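Local coordinates for protein DMATS type aromatic prenyltransferase (Micromonospora olivasterospora, PDB 6ZRX) that probably catalyses the transfer of a dimethylallyl group from dimethylallyl diphosphate to the 6-position of the indole ring of tryptophan, at residues A90-T95 with F129-S134; V210-T215 with Y262-G267; G273-V278 with S331-A336; G325-V330 with V343-E348. All coordinates share one frame; numbering follows the deposited sequence.

Interaction 1. Residues A90-T95 with F129-S134; sequences ANLSAT and FAMWCS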
# COMPACT_ATOMS: atom_id res chain seq x y z
N ALA A 90 -3.50 19.70 7.82
CA ALA A 90 -2.12 20.21 7.63
C ALA A 90 -1.29 19.17 6.85
O ALA A 90 -0.54 19.56 5.93
CB ALA A 90 -1.49 20.55 8.95
N ASN A 91 -1.44 17.89 7.19
CA ASN A 91 -0.76 16.76 6.51
C ASN A 91 -1.29 16.63 5.08
O ASN A 91 -0.49 16.47 4.16
CB ASN A 91 -0.92 15.43 7.28
CG ASN A 91 -0.31 15.43 8.66
OD1 ASN A 91 0.32 16.40 9.08
ND2 ASN A 91 -0.49 14.33 9.39
N LEU A 92 -2.62 16.71 4.90
CA LEU A 92 -3.28 16.67 3.58
C LEU A 92 -2.71 17.78 2.69
O LEU A 92 -2.32 17.50 1.57
CB LEU A 92 -4.79 16.82 3.75
CG LEU A 92 -5.59 17.08 2.48
CD1 LEU A 92 -5.41 15.97 1.47
CD2 LEU A 92 -7.06 17.27 2.81
N SER A 93 -2.66 19.01 3.21
CA SER A 93 -2.16 20.22 2.51
C SER A 93 -0.68 20.05 2.12
O SER A 93 -0.33 20.38 0.97
CB SER A 93 -2.37 21.46 3.35
OG SER A 93 -3.75 21.61 3.69
N ALA A 94 0.15 19.54 3.04
CA ALA A 94 1.61 19.34 2.82
C ALA A 94 1.84 18.25 1.77
O ALA A 94 2.70 18.45 0.87
CB ALA A 94 2.33 19.05 4.12
N THR A 95 1.13 17.12 1.86
CA THR A 95 1.26 16.00 0.90
C THR A 95 0.78 16.47 -0.48
O THR A 95 1.48 16.21 -1.47
CB THR A 95 0.53 14.74 1.41
OG1 THR A 95 1.00 14.46 2.74
CG2 THR A 95 0.75 13.54 0.53
N PHE A 129 -5.88 10.03 8.36
CA PHE A 129 -5.32 10.24 6.99
C PHE A 129 -6.44 10.66 6.04
O PHE A 129 -7.60 10.21 6.19
CB PHE A 129 -4.55 8.99 6.54
CG PHE A 129 -5.14 8.20 5.39
CD1 PHE A 129 -6.02 7.15 5.62
CD2 PHE A 129 -4.77 8.49 4.09
CE1 PHE A 129 -6.53 6.43 4.55
CE2 PHE A 129 -5.29 7.76 3.03
CZ PHE A 129 -6.18 6.73 3.26
N ALA A 130 -6.10 11.54 5.10
CA ALA A 130 -6.96 12.01 3.99
C ALA A 130 -6.32 11.63 2.66
O ALA A 130 -7.05 11.17 1.78
CB ALA A 130 -7.19 13.50 4.09
N MET A 131 -5.01 11.83 2.53
CA MET A 131 -4.25 11.58 1.26
C MET A 131 -2.85 11.05 1.60
O MET A 131 -2.09 11.74 2.32
CB MET A 131 -4.15 12.87 0.44
CG MET A 131 -3.18 12.82 -0.75
SD MET A 131 -3.03 14.44 -1.57
CE MET A 131 -4.55 14.45 -2.53
N TRP A 132 -2.52 9.87 1.09
CA TRP A 132 -1.13 9.35 1.04
C TRP A 132 -0.71 9.31 -0.42
O TRP A 132 -1.57 9.45 -1.29
CB TRP A 132 -1.00 7.97 1.68
CG TRP A 132 -1.24 7.93 3.16
CD1 TRP A 132 -1.25 8.99 4.02
CD2 TRP A 132 -1.42 6.76 3.97
NE1 TRP A 132 -1.47 8.56 5.31
CE2 TRP A 132 -1.59 7.19 5.31
CE3 TRP A 132 -1.51 5.39 3.70
CZ2 TRP A 132 -1.81 6.31 6.36
CZ3 TRP A 132 -1.75 4.51 4.74
CH2 TRP A 132 -1.88 4.97 6.05
N CYS A 133 0.56 9.08 -0.69
CA CYS A 133 1.01 8.81 -2.06
C CYS A 133 2.05 7.71 -2.08
O CYS A 133 2.60 7.36 -1.01
CB CYS A 133 1.55 10.06 -2.70
SG CYS A 133 3.04 10.64 -1.88
N SER A 134 2.26 7.16 -3.26
CA SER A 134 3.29 6.15 -3.56
C SER A 134 4.19 6.71 -4.65
O SER A 134 3.65 7.29 -5.62
CB SER A 134 2.67 4.84 -3.97
OG SER A 134 3.66 3.90 -4.36
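L92 lays its forked end over the start of the facing strand. CD1 rests 3.5 Å from CB of M131, and both CD1 and CD2 lie 4.0 Å from CB of A130. With CG anti to the backbone N (chi1 168°), L92 extends from the flank of its helix toward the strand, and its side chain crosses that of M131 at about a right angle. One helical turn on, T95 takes up the contact with its methyl: CG2 lies 3.8 Å from the backbone O of M131 and also meets CG of that residue, the two side chains running past each other in opposite directions. SG of C133, at 4.4 Å from the same CG2, marks the far end of the patch. The T95 hydroxyl makes no bond to the strand. OG1 donates to O of N91 (2.9 Å) from above the carbonyl plane, whereas N of T95 reaches that oxygen from its other face. OG1 also bonds N of T81, which fixes the rotation of the side chain and hence the place of the methyl. The helix packs on the sheet, the axes of 90-95 and 131-134 approaching to 8.2 Å at 34°. M131 and C133 also pack on L99 further along helix 88-106, and M131 touches V147 and L149 of the adjoining strand 144-149. W132, between them, points to the other face of the sheet and touches the bound tryptophan, so strand 131-137 separates the outer helix from the substrate chamber of the ABBA barrel.

Interaction 2. Residues V210-T215 with Y262-G267; sequences VKLYLT and YTFTEG. With 6C7 (S-(3-methylbut-2-en-1-yl) trihydrogen thiodiphosphate), chain E.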
# COMPACT_ATOMS: atom_id res chain seq x y z
N VAL A 210 -9.27 2.95 -11.29
CA VAL A 210 -9.34 3.11 -9.81
C VAL A 210 -9.03 1.77 -9.15
O VAL A 210 -9.61 0.74 -9.57
CB VAL A 210 -10.70 3.66 -9.35
CG1 VAL A 210 -10.88 3.55 -7.84
CG2 VAL A 210 -10.90 5.09 -9.80
N LYS A 211 -8.16 1.79 -8.16
CA LYS A 211 -7.88 0.65 -7.28
C LYS A 211 -8.61 0.89 -5.96
O LYS A 211 -8.12 1.73 -5.16
CB LYS A 211 -6.38 0.47 -7.10
CG LYS A 211 -5.64 -0.09 -8.31
CD LYS A 211 -4.33 -0.76 -7.97
CE LYS A 211 -4.48 -1.94 -7.03
NZ LYS A 211 -3.17 -2.52 -6.66
N LEU A 212 -9.71 0.18 -5.74
CA LEU A 212 -10.52 0.30 -4.50
C LEU A 212 -10.08 -0.82 -3.56
O LEU A 212 -10.09 -2.00 -4.00
CB LEU A 212 -12.00 0.18 -4.86
CG LEU A 212 -12.98 0.35 -3.70
CD1 LEU A 212 -12.85 1.73 -3.06
CD2 LEU A 212 -14.40 0.10 -4.15
N TYR A 213 -9.69 -0.47 -2.34
CA TYR A 213 -9.21 -1.41 -1.30
C TYR A 213 -10.29 -1.58 -0.25
O TYR A 213 -10.81 -0.55 0.26
CB TYR A 213 -7.94 -0.90 -0.64
CG TYR A 213 -6.77 -0.73 -1.57
CD1 TYR A 213 -6.75 0.27 -2.53
CD2 TYR A 213 -5.66 -1.57 -1.48
CE1 TYR A 213 -5.67 0.44 -3.38
CE2 TYR A 213 -4.58 -1.41 -2.33
CZ TYR A 213 -4.59 -0.40 -3.28
OH TYR A 213 -3.53 -0.24 -4.13
N LEU A 214 -10.61 -2.83 0.07
CA LEU A 214 -11.57 -3.22 1.13
C LEU A 214 -10.80 -3.93 2.24
O LEU A 214 -10.04 -4.85 1.92
CB LEU A 214 -12.63 -4.16 0.53
CG LEU A 214 -13.88 -3.49 -0.04
CD1 LEU A 214 -13.53 -2.47 -1.12
CD2 LEU A 214 -14.83 -4.55 -0.59
N THR A 215 -11.00 -3.51 3.48
CA THR A 215 -10.47 -4.18 4.68
C THR A 215 -11.55 -5.10 5.23
O THR A 215 -12.66 -4.60 5.54
CB THR A 215 -9.97 -3.19 5.73
OG1 THR A 215 -8.97 -2.38 5.11
CG2 THR A 215 -9.41 -3.86 6.96
N TYR A 262 -9.48 -4.14 -5.70
CA TYR A 262 -10.24 -4.36 -6.93
C TYR A 262 -9.81 -3.26 -7.88
O TYR A 262 -9.88 -2.08 -7.48
CB TYR A 262 -11.74 -4.38 -6.60
CG TYR A 262 -12.12 -5.48 -5.64
CD1 TYR A 262 -11.85 -5.38 -4.28
CD2 TYR A 262 -12.68 -6.66 -6.09
CE1 TYR A 262 -12.16 -6.40 -3.39
CE2 TYR A 262 -13.00 -7.70 -5.22
CZ TYR A 262 -12.75 -7.57 -3.87
OH TYR A 262 -13.06 -8.58 -3.01
N THR A 263 -9.27 -3.62 -9.04
CA THR A 263 -8.86 -2.68 -10.10
C THR A 263 -10.06 -2.51 -11.04
O THR A 263 -10.45 -3.52 -11.67
CB THR A 263 -7.57 -3.13 -10.80
OG1 THR A 263 -6.55 -3.37 -9.82
CG2 THR A 263 -7.05 -2.11 -11.78
N PHE A 264 -10.65 -1.31 -11.06
CA PHE A 264 -11.83 -0.93 -11.89
C PHE A 264 -11.34 -0.25 -13.18
O PHE A 264 -10.53 0.66 -13.10
CB PHE A 264 -12.75 -0.03 -11.08
CG PHE A 264 -13.48 -0.73 -9.97
CD1 PHE A 264 -14.62 -1.48 -10.23
CD2 PHE A 264 -13.04 -0.64 -8.65
CE1 PHE A 264 -15.30 -2.12 -9.21
CE2 PHE A 264 -13.73 -1.29 -7.63
CZ PHE A 264 -14.86 -2.02 -7.91
N THR A 265 -11.83 -0.71 -14.34
CA THR A 265 -11.42 -0.21 -15.69
C THR A 265 -12.66 0.08 -16.54
O THR A 265 -13.73 -0.47 -16.22
CB THR A 265 -10.52 -1.21 -16.42
OG1 THR A 265 -11.17 -2.48 -16.35
CG2 THR A 265 -9.13 -1.29 -15.83
N GLU A 266 -12.49 0.90 -17.58
CA GLU A 266 -13.56 1.30 -18.54
C GLU A 266 -13.99 0.08 -19.36
O GLU A 266 -13.10 -0.73 -19.72
CB GLU A 266 -13.07 2.43 -19.45
N GLY A 267 -15.29 -0.04 -19.63
CA GLY A 267 -15.89 -1.10 -20.47
C GLY A 267 -15.78 -2.48 -19.85
O GLY A 267 -15.82 -3.47 -20.61
O4 6C7 E . -0.31 -3.44 -5.82
P1 6C7 E . 0.18 -2.03 -6.06
O6 6C7 E . 1.27 -1.95 -7.09
O5 6C7 E . -0.95 -1.05 -6.35
O2 6C7 E . 0.83 -1.62 -4.66
P3 6C7 E . 0.50 -0.58 -3.49
O8 6C7 E . 1.58 -0.73 -2.46
O7 6C7 E . 0.37 0.76 -4.14
S9 6C7 E . -1.27 -1.11 -2.58
C10 6C7 E . -0.82 -1.50 -0.87
C11 6C7 E . -0.75 -0.27 -0.02
C12 6C7 E . -1.77 0.30 0.61
C13 6C7 E . -3.19 -0.15 0.50
C14 6C7 E . -1.58 1.49 1.51
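The backbone O of V210 accepts a short, nearly straight bond from N of F264 (2.7 Å, 174° at the hydrogen), and CA of T263 makes a C-H...O contact with the same oxygen. The return bond runs from N of V210 to O of F264, and L212 pairs in the same two-way fashion with Y262, fixing the antiparallel register. On the outer face, CB of L212 abuts the edge of the F264 ring at CE2 (3.6 Å), and CD2 of L214 approaches CE1 of the Y262 ring. K211 and T263, a non-hydrogen-bonded pair, turn to the inner face, where CG of the lysine passes 3.7 Å from OG1 of the threonine. The K211 chain then bends at chi3 (61°), carrying NZ to the thiodiphosphate: in the conformer modelled here NZ donates to O5 at 2.7 Å and lies 3.1 Å from O4. NZ is also hydrogen-bonded to OH of Y277. Two residues along on the same face, the Y213 ring lies along the prenyl methyl C13, CE2 being its nearest atom (3.4 Å), though the placing of its hydroxyl end is less sure. One strand thus serves both ends of the analogue. This division is consistent with the lysine offsetting charge on the diphosphate leaving group while the aromatic wall shields a dimethylallyl cation, as in other DMATS-type enzymes.

Interaction 3. Residues G273-V278 with S331-A336; sequences GYSIYV and SLRLGA. With 6C7 (S-(3-methylbut-2-en-1-yl) trihydrogen thiodiphosphate), chain E.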
# COMPACT_ATOMS: atom_id res chain seq x y z
N GLY A 273 -8.75 -6.52 -12.14
CA GLY A 273 -7.61 -7.01 -11.35
C GLY A 273 -8.01 -7.20 -9.91
O GLY A 273 -8.88 -6.44 -9.43
N TYR A 274 -7.44 -8.20 -9.25
CA TYR A 274 -7.60 -8.42 -7.80
C TYR A 274 -6.21 -8.62 -7.20
O TYR A 274 -5.39 -9.31 -7.82
CB TYR A 274 -8.49 -9.63 -7.51
CG TYR A 274 -8.64 -9.92 -6.04
CD1 TYR A 274 -9.48 -9.17 -5.24
CD2 TYR A 274 -7.91 -10.93 -5.44
CE1 TYR A 274 -9.61 -9.42 -3.88
CE2 TYR A 274 -8.02 -11.19 -4.08
CZ TYR A 274 -8.87 -10.43 -3.30
OH TYR A 274 -8.98 -10.69 -1.96
N SER A 275 -5.97 -8.02 -6.04
CA SER A 275 -4.78 -8.30 -5.19
C SER A 275 -5.25 -8.56 -3.77
O SER A 275 -6.24 -7.94 -3.33
CB SER A 275 -3.76 -7.18 -5.25
OG SER A 275 -3.36 -6.94 -6.58
N ILE A 276 -4.57 -9.48 -3.08
CA ILE A 276 -4.81 -9.80 -1.65
C ILE A 276 -3.54 -9.39 -0.90
O ILE A 276 -2.44 -9.70 -1.38
CB ILE A 276 -5.21 -11.29 -1.45
CG1 ILE A 276 -5.36 -11.67 0.02
CG2 ILE A 276 -4.26 -12.24 -2.17
CD1 ILE A 276 -6.52 -11.02 0.70
N TYR A 277 -3.71 -8.68 0.20
CA TYR A 277 -2.62 -8.18 1.07
C TYR A 277 -2.76 -8.84 2.43
O TYR A 277 -3.75 -8.56 3.13
CB TYR A 277 -2.65 -6.65 1.15
CG TYR A 277 -2.72 -5.97 -0.18
CD1 TYR A 277 -3.92 -5.90 -0.88
CD2 TYR A 277 -1.60 -5.41 -0.78
CE1 TYR A 277 -4.00 -5.31 -2.12
CE2 TYR A 277 -1.67 -4.81 -2.02
CZ TYR A 277 -2.88 -4.76 -2.70
OH TYR A 277 -2.95 -4.16 -3.92
N VAL A 278 -1.80 -9.69 2.79
CA VAL A 278 -1.76 -10.37 4.11
C VAL A 278 -0.82 -9.57 5.02
O VAL A 278 0.35 -9.41 4.66
CB VAL A 278 -1.31 -11.83 3.98
CG1 VAL A 278 -1.29 -12.53 5.32
CG2 VAL A 278 -2.17 -12.58 2.97
N SER A 331 1.81 -9.50 -0.58
CA SER A 331 0.62 -9.44 -1.45
C SER A 331 0.79 -10.33 -2.67
O SER A 331 1.93 -10.54 -3.13
CB SER A 331 0.29 -8.03 -1.84
OG SER A 331 1.22 -7.53 -2.78
N LEU A 332 -0.33 -10.82 -3.19
CA LEU A 332 -0.42 -11.52 -4.49
C LEU A 332 -1.22 -10.64 -5.44
O LEU A 332 -2.31 -10.21 -5.03
CB LEU A 332 -1.08 -12.88 -4.28
CG LEU A 332 -1.32 -13.71 -5.54
CD1 LEU A 332 -0.02 -13.97 -6.28
CD2 LEU A 332 -2.01 -15.02 -5.20
N ARG A 333 -0.68 -10.35 -6.62
CA ARG A 333 -1.30 -9.50 -7.67
C ARG A 333 -1.71 -10.39 -8.85
O ARG A 333 -0.82 -11.03 -9.44
CB ARG A 333 -0.33 -8.41 -8.13
CG ARG A 333 -0.06 -7.34 -7.07
CD ARG A 333 1.38 -6.86 -7.02
NE ARG A 333 2.02 -6.78 -8.32
CZ ARG A 333 3.27 -7.18 -8.58
NH1 ARG A 333 4.03 -7.68 -7.62
NH2 ARG A 333 3.74 -7.07 -9.81
N LEU A 334 -3.01 -10.41 -9.17
CA LEU A 334 -3.60 -11.22 -10.28
C LEU A 334 -4.18 -10.29 -11.35
O LEU A 334 -4.78 -9.24 -10.98
CB LEU A 334 -4.67 -12.14 -9.69
CG LEU A 334 -4.19 -13.09 -8.59
CD1 LEU A 334 -5.34 -13.86 -7.99
CD2 LEU A 334 -3.14 -14.05 -9.12
N GLY A 335 -4.01 -10.65 -12.63
CA GLY A 335 -4.58 -9.93 -13.79
C GLY A 335 -3.70 -8.78 -14.24
O GLY A 335 -2.51 -8.75 -13.87
N ALA A 336 -4.28 -7.84 -15.00
CA ALA A 336 -3.59 -6.68 -15.60
C ALA A 336 -3.42 -5.59 -14.54
O ALA A 336 -4.24 -5.49 -13.62
CB ALA A 336 -4.37 -6.18 -16.80
O4 6C7 E . -0.31 -3.44 -5.82
P1 6C7 E . 0.18 -2.03 -6.06
O6 6C7 E . 1.27 -1.95 -7.09
O5 6C7 E . -0.95 -1.05 -6.35
O2 6C7 E . 0.83 -1.62 -4.66
P3 6C7 E . 0.50 -0.58 -3.49
O8 6C7 E . 1.58 -0.73 -2.46
O7 6C7 E . 0.37 0.76 -4.14
S9 6C7 E . -1.27 -1.11 -2.58
C10 6C7 E . -0.82 -1.50 -0.87
C11 6C7 E . -0.75 -0.27 -0.02
C12 6C7 E . -1.77 0.30 0.61
C13 6C7 E . -3.19 -0.15 0.50
C14 6C7 E . -1.58 1.49 1.51
O HOH W 1 -3.77 -7.10 -9.63
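Strands 273-278 and 331-334 run antiparallel almost exactly (176°), with I276 and L332 exchanging two backbone bonds; L334 N gives a sound bond to Y274 O, but the return from Y274 N is weak. On the inner face the Y277 ring meets S331, its CD2 3.4 Å from the serine CB, and S275 OG packs against CG of R333 at 3.4 Å. A water bridges this pair of strands, donating to O of L334 (2.7 Å) and hydrogen-bonding OG of S275 (3.1 Å). Y277 also flanks the analogue, CE2 lying 3.6 Å from its C10, and its hydroxyl is held by S261. The bent R333 chain comes no nearer to the analogue than 4.0 Å, from CD to O4; its guanidinium turns aside to R338 O, T342 OG1 and F67 O. On the outer face, CG2 of I276 meets CB of L332 at 3.9 Å; chi1 of I276 (176°) sends its longer branch anti to the backbone N and away from L332. Helix 236-247 packs on this outer side through F242 on L332 and I239 on L334, while strands 258-265 and 340-346 flank the pair within the barrel sheet.

Interaction 4. Residues G325-V330 with V343-E348; sequences GLIAHV and VYLSAE. With TRP (tryptophan), chain F; 6C7 (S-(3-methylbut-2-en-1-yl) trihydrogen thiodiphosphate), chain E.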
# COMPACT_ATOMS: atom_id res chain seq x y z
N GLY A 325 7.68 -7.53 12.23
CA GLY A 325 7.14 -6.33 11.56
C GLY A 325 8.07 -5.69 10.55
O GLY A 325 7.62 -4.71 9.91
N LEU A 326 9.32 -6.16 10.37
CA LEU A 326 10.18 -5.71 9.23
C LEU A 326 9.43 -6.04 7.94
O LEU A 326 9.25 -5.15 7.10
CB LEU A 326 11.55 -6.38 9.26
CG LEU A 326 12.42 -6.16 8.02
CD1 LEU A 326 12.67 -4.68 7.78
CD2 LEU A 326 13.73 -6.92 8.16
N ILE A 327 9.04 -7.31 7.78
CA ILE A 327 8.18 -7.76 6.67
C ILE A 327 6.74 -7.52 7.12
O ILE A 327 6.20 -8.33 7.86
CB ILE A 327 8.45 -9.22 6.29
CG1 ILE A 327 9.92 -9.43 5.90
CG2 ILE A 327 7.51 -9.68 5.18
CD1 ILE A 327 10.32 -10.88 5.75
N ALA A 328 6.20 -6.37 6.77
CA ALA A 328 4.94 -5.86 7.34
C ALA A 328 3.74 -6.55 6.65
O ALA A 328 2.77 -6.87 7.35
CB ALA A 328 4.88 -4.37 7.20
N HIS A 329 3.83 -6.74 5.34
CA HIS A 329 2.78 -7.35 4.50
C HIS A 329 3.43 -8.16 3.38
O HIS A 329 4.60 -7.86 3.03
CB HIS A 329 1.87 -6.29 3.85
CG HIS A 329 1.28 -5.27 4.76
ND1 HIS A 329 -0.02 -5.34 5.19
CD2 HIS A 329 1.77 -4.11 5.26
CE1 HIS A 329 -0.30 -4.29 5.94
NE2 HIS A 329 0.77 -3.52 6.00
N VAL A 330 2.69 -9.08 2.81
CA VAL A 330 3.03 -9.71 1.51
C VAL A 330 1.74 -9.78 0.70
O VAL A 330 0.66 -10.00 1.31
CB VAL A 330 3.71 -11.09 1.69
CG1 VAL A 330 2.81 -12.10 2.36
CG2 VAL A 330 4.27 -11.61 0.38
N VAL A 343 6.51 -7.62 -1.53
CA VAL A 343 6.96 -7.70 -0.12
C VAL A 343 7.08 -6.27 0.40
O VAL A 343 7.70 -5.45 -0.26
CB VAL A 343 8.28 -8.46 -0.01
CG1 VAL A 343 8.62 -8.74 1.42
CG2 VAL A 343 8.24 -9.74 -0.82
N TYR A 344 6.50 -5.99 1.56
CA TYR A 344 6.47 -4.65 2.18
C TYR A 344 7.45 -4.66 3.35
O TYR A 344 7.34 -5.53 4.21
CB TYR A 344 5.05 -4.29 2.61
CG TYR A 344 4.09 -4.23 1.45
CD1 TYR A 344 3.60 -5.39 0.86
CD2 TYR A 344 3.70 -3.01 0.91
CE1 TYR A 344 2.72 -5.33 -0.22
CE2 TYR A 344 2.84 -2.94 -0.18
CZ TYR A 344 2.34 -4.11 -0.73
OH TYR A 344 1.48 -4.06 -1.80
N LEU A 345 8.38 -3.71 3.34
CA LEU A 345 9.53 -3.65 4.26
C LEU A 345 9.49 -2.36 5.08
O LEU A 345 9.46 -1.27 4.49
CB LEU A 345 10.83 -3.77 3.45
CG LEU A 345 10.98 -5.08 2.69
CD1 LEU A 345 12.25 -5.07 1.85
CD2 LEU A 345 10.98 -6.28 3.63
N SER A 346 9.50 -2.50 6.39
CA SER A 346 9.35 -1.39 7.36
C SER A 346 10.68 -0.66 7.56
O SER A 346 11.72 -1.33 7.67
CB SER A 346 8.84 -1.88 8.68
OG SER A 346 7.59 -2.51 8.51
N ALA A 347 10.64 0.66 7.64
CA ALA A 347 11.82 1.51 7.93
C ALA A 347 12.34 1.26 9.35
O ALA A 347 13.55 1.37 9.57
CB ALA A 347 11.45 2.96 7.75
N GLU A 348 11.44 1.00 10.30
CA GLU A 348 11.77 0.84 11.74
C GLU A 348 12.65 2.03 12.18
O GLU A 348 13.71 1.80 12.77
CB GLU A 348 12.47 -0.50 11.98
CG GLU A 348 11.62 -1.71 11.61
CD GLU A 348 12.24 -3.07 11.92
OE1 GLU A 348 11.49 -3.96 12.37
OE2 GLU A 348 13.48 -3.24 11.70
N TRP F . 0.28 0.40 8.14
CA TRP F . -1.14 0.43 7.66
C TRP F . -1.78 -0.95 7.81
O TRP F . -3.00 -1.06 7.70
CB TRP F . -1.23 0.93 6.21
CG TRP F . -0.51 0.07 5.21
CD1 TRP F . 0.81 0.12 4.88
CD2 TRP F . -1.08 -0.98 4.41
NE1 TRP F . 1.10 -0.82 3.94
CE2 TRP F . -0.04 -1.51 3.62
CE3 TRP F . -2.36 -1.53 4.28
CZ2 TRP F . -0.24 -2.55 2.72
CZ3 TRP F . -2.56 -2.56 3.39
CH2 TRP F . -1.51 -3.06 2.62
OXT TRP F . -1.06 -1.95 8.05
O4 6C7 E . -0.31 -3.44 -5.82
P1 6C7 E . 0.18 -2.03 -6.06
O6 6C7 E . 1.27 -1.95 -7.09
O5 6C7 E . -0.95 -1.05 -6.35
O2 6C7 E . 0.83 -1.62 -4.66
P3 6C7 E . 0.50 -0.58 -3.49
O8 6C7 E . 1.58 -0.73 -2.46
O7 6C7 E . 0.37 0.76 -4.14
S9 6C7 E . -1.27 -1.11 -2.58
C10 6C7 E . -0.82 -1.50 -0.87
C11 6C7 E . -0.75 -0.27 -0.02
C12 6C7 E . -1.77 0.30 0.61
C13 6C7 E . -3.19 -0.15 0.50
C14 6C7 E . -1.58 1.49 1.51
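The beta hairpin of strands 327-334 and 340-346 is interrupted here, opposite Y344, by a bulge at A328 and H329 that is close to the classic type in its backbone angles. N of A328 donates to O of Y344 (2.9 Å), while N of Y344 donates to O of H329 (3.0 Å); N of H329 is buried without a partner in the model. The bulge brings H329 onto the inner face beside Y344. Its CB sits 3.6 Å from CD1 of the tyrosine, and the imidazole edge faces the tyrosine ring in a T-shaped stack, planes at 75°. One imidazole face receives the bound tryptophan, whose CZ2 lies 3.5 Å above the ring centre, and the substrate carboxylate oxygen OXT stands at the imidazole edge, 3.2 Å from NE2. Y344 reaches toward the donor analogue, with O8 of the thiodiphosphate in the plane of its ring at the edge. H329 thus lines the tryptophan site and Y344 the adjoining site of the analogue. Beyond the bulge, toward the G325 end, S346 OG donates to O of G325 at 2.6 Å in the carbonyl plane; chi1 of -59°, placing OG beside its own backbone N, aims it there. S346 N adds a bond to O of L326. The outer face is apolar: I327 touches V343 with CG2 and, 4.0 Å away through CG1, CD2 of L345. Helix 287-300 covers I327 and V343, helix 306-315 packs on L326, I327 and V343, and strands 273-278 and 61-68 border the hairpin on its two sides.

Overall arrangement
Following the chain, interaction 1 closes first, joining helix 88-106 to strand 131-137 across 33 mostly helical residues. Interaction 2 comes next in series, its 46-residue excursion holding two helices before strand 258-265 returns beside strand 209-220. Interaction 3 then opens on the neighbouring strand 273-278 and closes only after helices 287-300 and 306-315. Interaction 4 crosses it, since 325-330 precedes 331-336 on one strand and 343-348 follows, closing the hairpin of strands 327-334 and 340-346 over 12 residues. Interactions 2 and 3 touch, as do 3 and 4, making a continuous arc of the barrel wall around the donor analogue; interaction 1 lies across the chain's centre from interaction 3.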